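Local atomic coordinates of UPF0255 protein frsA (Vibrio vulnificus, PDB entry 4I4C), a protein that probably hydrolyses carboxylic esters, as a member of the FrsA-like esterases of the alpha/beta-hydrolase clan. Residues C292-A304 / L363-V377. Residues are numbered along the deposited sequence; the frame is centred on the assembly and turned at random.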
# COMPACT_ATOMS: atom_id res chain seq x y z
N CYS A 292 -10.79 6.52 13.04
CA CYS A 292 -9.61 5.93 12.43
C CYS A 292 -9.66 4.40 12.50
O CYS A 292 -10.06 3.82 13.52
CB CYS A 292 -8.31 6.46 13.07
SG CYS A 292 -6.76 5.71 12.41
N VAL A 293 -9.27 3.73 11.41
CA VAL A 293 -9.21 2.28 11.38
C VAL A 293 -7.91 1.89 10.71
O VAL A 293 -7.55 2.43 9.66
CB VAL A 293 -10.39 1.68 10.58
CG1 VAL A 293 -10.34 0.16 10.62
CG2 VAL A 293 -11.72 2.19 11.10
N ILE A 294 -7.19 0.95 11.32
CA ILE A 294 -5.93 0.48 10.77
C ILE A 294 -5.91 -1.04 10.67
O ILE A 294 -6.53 -1.73 11.47
CB ILE A 294 -4.72 0.99 11.59
CG1 ILE A 294 -4.77 0.47 13.04
CG2 ILE A 294 -4.65 2.52 11.58
CD1 ILE A 294 -3.45 0.68 13.80
N LEU A 295 -5.22 -1.57 9.66
CA LEU A 295 -5.10 -3.02 9.53
C LEU A 295 -3.65 -3.38 9.23
O LEU A 295 -3.06 -2.84 8.29
CB LEU A 295 -6.04 -3.55 8.45
CG LEU A 295 -5.99 -5.06 8.13
CD1 LEU A 295 -6.12 -5.94 9.37
CD2 LEU A 295 -7.06 -5.44 7.11
N GLY A 296 -3.09 -4.29 10.01
CA GLY A 296 -1.73 -4.78 9.75
C GLY A 296 -0.61 -3.74 9.90
O GLY A 296 0.44 -3.87 9.26
N ALA A 297 -0.83 -2.73 10.74
CA ALA A 297 0.15 -1.65 10.91
C ALA A 297 1.34 -2.04 11.81
O ALA A 297 1.15 -2.65 12.87
CB ALA A 297 -0.56 -0.38 11.45
N PRO A 298 2.57 -1.70 11.37
CA PRO A 298 3.77 -1.91 12.19
C PRO A 298 3.92 -0.79 13.21
O PRO A 298 4.77 0.10 13.04
CB PRO A 298 4.91 -1.83 11.16
CG PRO A 298 4.38 -0.92 10.09
CD PRO A 298 2.89 -1.18 10.03
N ILE A 299 3.10 -0.82 14.26
CA ILE A 299 3.04 0.25 15.25
C ILE A 299 4.34 0.44 16.02
O ILE A 299 4.79 1.56 16.24
CB ILE A 299 1.91 0.02 16.26
CG1 ILE A 299 0.54 0.09 15.58
CG2 ILE A 299 1.98 1.02 17.41
CD1 ILE A 299 0.35 1.28 14.68
N HIS A 300 4.93 -0.67 16.45
CA HIS A 300 6.09 -0.59 17.32
C HIS A 300 7.03 -1.78 17.24
O HIS A 300 8.23 -1.62 17.03
CB HIS A 300 5.66 -0.42 18.79
CG HIS A 300 6.76 -0.68 19.78
ND1 HIS A 300 7.81 0.18 19.97
CD2 HIS A 300 6.96 -1.73 20.62
CE1 HIS A 300 8.62 -0.31 20.90
NE2 HIS A 300 8.13 -1.47 21.31
N ASP A 301 6.47 -2.98 17.42
CA ASP A 301 7.29 -4.16 17.72
C ASP A 301 8.41 -4.42 16.72
O ASP A 301 9.58 -4.50 17.10
CB ASP A 301 6.43 -5.42 17.90
CG ASP A 301 7.21 -6.57 18.50
OD1 ASP A 301 7.39 -6.58 19.74
OD2 ASP A 301 7.67 -7.44 17.74
N ILE A 302 8.07 -4.56 15.44
CA ILE A 302 9.07 -4.86 14.42
C ILE A 302 10.11 -3.73 14.29
O ILE A 302 11.30 -4.00 14.18
CB ILE A 302 8.44 -5.21 13.05
CG1 ILE A 302 9.51 -5.46 11.99
CG2 ILE A 302 7.50 -4.12 12.56
CD1 ILE A 302 10.29 -6.74 12.21
N PHE A 303 9.65 -2.49 14.33
CA PHE A 303 10.54 -1.34 14.16
C PHE A 303 11.59 -1.28 15.27
O PHE A 303 12.72 -0.84 15.05
CB PHE A 303 9.74 -0.04 14.13
CG PHE A 303 9.03 0.19 12.83
CD1 PHE A 303 9.46 -0.44 11.67
CD2 PHE A 303 7.94 1.03 12.76
CE1 PHE A 303 8.82 -0.23 10.48
CE2 PHE A 303 7.29 1.24 11.54
CZ PHE A 303 7.74 0.61 10.41
N ALA A 304 11.19 -1.75 16.44
CA ALA A 304 12.03 -1.68 17.62
C ALA A 304 12.85 -2.96 17.80
O ALA A 304 13.51 -3.12 18.83
CB ALA A 304 11.16 -1.42 18.85
N LEU A 363 -4.34 -9.57 11.49
CA LEU A 363 -4.66 -10.98 11.44
C LEU A 363 -3.82 -11.75 12.46
O LEU A 363 -2.68 -11.37 12.74
CB LEU A 363 -4.47 -11.54 10.02
CG LEU A 363 -5.60 -11.33 9.00
CD1 LEU A 363 -6.04 -9.89 8.88
CD2 LEU A 363 -5.20 -11.88 7.63
N GLU A 364 -4.39 -12.81 13.01
CA GLU A 364 -3.69 -13.64 13.99
C GLU A 364 -2.33 -14.09 13.48
O GLU A 364 -2.21 -14.64 12.38
CB GLU A 364 -4.52 -14.86 14.37
CG GLU A 364 -3.88 -15.69 15.47
CD GLU A 364 -4.69 -16.92 15.84
OE1 GLU A 364 -5.94 -16.86 15.77
OE2 GLU A 364 -4.07 -17.94 16.21
N GLY A 365 -1.30 -13.84 14.28
CA GLY A 365 0.05 -14.22 13.90
C GLY A 365 0.63 -13.41 12.76
O GLY A 365 1.42 -13.91 11.98
N ASP A 366 0.23 -12.15 12.65
CA ASP A 366 0.90 -11.23 11.74
C ASP A 366 2.15 -10.74 12.46
O ASP A 366 2.05 -9.97 13.41
CB ASP A 366 -0.01 -10.04 11.40
CG ASP A 366 0.65 -9.06 10.43
OD1 ASP A 366 1.83 -9.24 10.09
OD2 ASP A 366 -0.02 -8.09 10.02
N PRO A 367 3.33 -11.19 12.01
CA PRO A 367 4.58 -10.85 12.70
C PRO A 367 4.94 -9.38 12.52
O PRO A 367 5.74 -8.85 13.28
CB PRO A 367 5.61 -11.74 12.00
CG PRO A 367 5.08 -11.86 10.60
CD PRO A 367 3.58 -11.92 10.75
N VAL A 368 4.32 -8.74 11.53
CA VAL A 368 4.55 -7.33 11.26
C VAL A 368 3.65 -6.48 12.15
O VAL A 368 4.01 -5.36 12.51
CB VAL A 368 4.29 -6.99 9.77
CG1 VAL A 368 4.30 -5.50 9.53
CG2 VAL A 368 5.31 -7.68 8.89
N SER A 369 2.50 -7.03 12.53
CA SER A 369 1.53 -6.30 13.34
C SER A 369 0.96 -7.14 14.49
O SER A 369 -0.15 -7.65 14.40
CB SER A 369 0.37 -5.81 12.48
OG SER A 369 -0.47 -4.96 13.22
N PRO A 370 1.73 -7.29 15.57
CA PRO A 370 1.26 -8.14 16.67
C PRO A 370 0.04 -7.54 17.38
O PRO A 370 -0.21 -6.34 17.31
CB PRO A 370 2.47 -8.20 17.62
CG PRO A 370 3.27 -6.95 17.30
CD PRO A 370 3.06 -6.70 15.82
N TYR A 371 -0.71 -8.40 18.05
CA TYR A 371 -1.87 -7.95 18.82
C TYR A 371 -1.44 -6.91 19.87
O TYR A 371 -2.14 -5.91 20.10
CB TYR A 371 -2.57 -9.17 19.44
CG TYR A 371 -3.81 -8.85 20.26
CD1 TYR A 371 -4.85 -8.11 19.72
CD2 TYR A 371 -3.94 -9.32 21.56
CE1 TYR A 371 -5.98 -7.83 20.46
CE2 TYR A 371 -5.08 -9.05 22.31
CZ TYR A 371 -6.09 -8.30 21.75
OH TYR A 371 -7.23 -8.00 22.48
N SER A 372 -0.29 -7.14 20.49
CA SER A 372 0.31 -6.19 21.42
C SER A 372 0.48 -4.77 20.87
O SER A 372 0.26 -3.78 21.58
CB SER A 372 1.65 -6.72 21.92
OG SER A 372 2.49 -7.13 20.86
N ASP A 373 0.84 -4.67 19.60
CA ASP A 373 0.90 -3.37 18.93
C ASP A 373 -0.48 -2.69 18.93
O ASP A 373 -0.63 -1.54 19.37
CB ASP A 373 1.40 -3.53 17.50
CG ASP A 373 2.90 -3.35 17.37
OD1 ASP A 373 3.57 -3.24 18.41
OD2 ASP A 373 3.40 -3.32 16.22
N ASN A 374 -1.48 -3.42 18.43
CA ASN A 374 -2.84 -2.92 18.35
C ASN A 374 -3.52 -2.66 19.69
O ASN A 374 -4.33 -1.74 19.82
CB ASN A 374 -3.66 -3.86 17.46
CG ASN A 374 -3.15 -3.86 16.04
OD1 ASN A 374 -3.02 -2.80 15.42
ND2 ASN A 374 -2.78 -5.03 15.53
N GLN A 375 -3.17 -3.46 20.70
CA GLN A 375 -3.62 -3.21 22.06
C GLN A 375 -3.14 -1.87 22.61
O GLN A 375 -3.90 -1.17 23.28
CB GLN A 375 -3.15 -4.33 22.98
CG GLN A 375 -4.18 -5.42 23.17
CD GLN A 375 -3.65 -6.54 24.03
OE1 GLN A 375 -2.50 -6.98 23.87
NE2 GLN A 375 -4.48 -7.01 24.94
N MET A 376 -1.89 -1.53 22.34
CA MET A 376 -1.33 -0.24 22.73
C MET A 376 -2.15 0.90 22.15
O MET A 376 -2.60 1.80 22.87
CB MET A 376 0.09 -0.11 22.23
CG MET A 376 1.14 -0.45 23.24
SD MET A 376 2.68 0.38 22.86
CE MET A 376 3.27 -0.65 21.52
N VAL A 377 -2.31 0.88 20.84
CA VAL A 377 -3.07 1.91 20.15
C VAL A 377 -4.48 2.02 20.74
O VAL A 377 -4.96 3.12 21.01
CB VAL A 377 -3.14 1.63 18.62
CG1 VAL A 377 -4.16 2.54 17.96
CG2 VAL A 377 -1.76 1.81 17.99
O HOH W 1 -3.21 -2.57 12.93
O HOH W 2 5.12 -4.10 14.70
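The carboxylate of Asp373 takes the backbone N-H groups of His300 and Asp301 from two directions. His300 N reaches OD2 from above the carboxylate plane (3.1 Å), whereas Asp301 N meets OD1 on its syn lone pair and OD2 more weakly. The imidazole of His300 is approached obliquely by Met376 CE, 3.9 Å from CG, and its ND1 bonds to Ser342 OG. These groups fasten the loop after strand 291-295 to the first turns of helix 371-379, which follows the neighbouring parallel strand 358-363 in the central sheet of an alpha/beta-hydrolase fold. Water 2 accepts from Ile302 N and donates to Val368 O, a solvent bridge between the two segments; its 2.4 Å approach to Asp373 OD2 is doubtfully short. On the helix side Val377 CG2 packs on Ile299 CG1 at 3.7 Å, the two side chains crossing at about a right angle; CG1 of Ile299 lies beside its own backbone N, which directs it to the valine. Pro370, at the N-cap position, sets its CG against Asp301 CB. Nearer the sheet, Asp366 OD2 lies beside Gly296 CA and forms a salt bridge with Arg272; Leu295, Asp366 and Arg272 all line the pocket holding the bound polyether. Asn374 ND2 donates to Ser369 OG, while water 1, which accepts from Ala297 N, sits unusually close to Asn374 OD1 (2.5 Å). Ser369 OG, placed opposite its backbone N (chi1 -172°), donates in turn to Ala297 O at 2.8 Å, from 37° above the carbonyl plane.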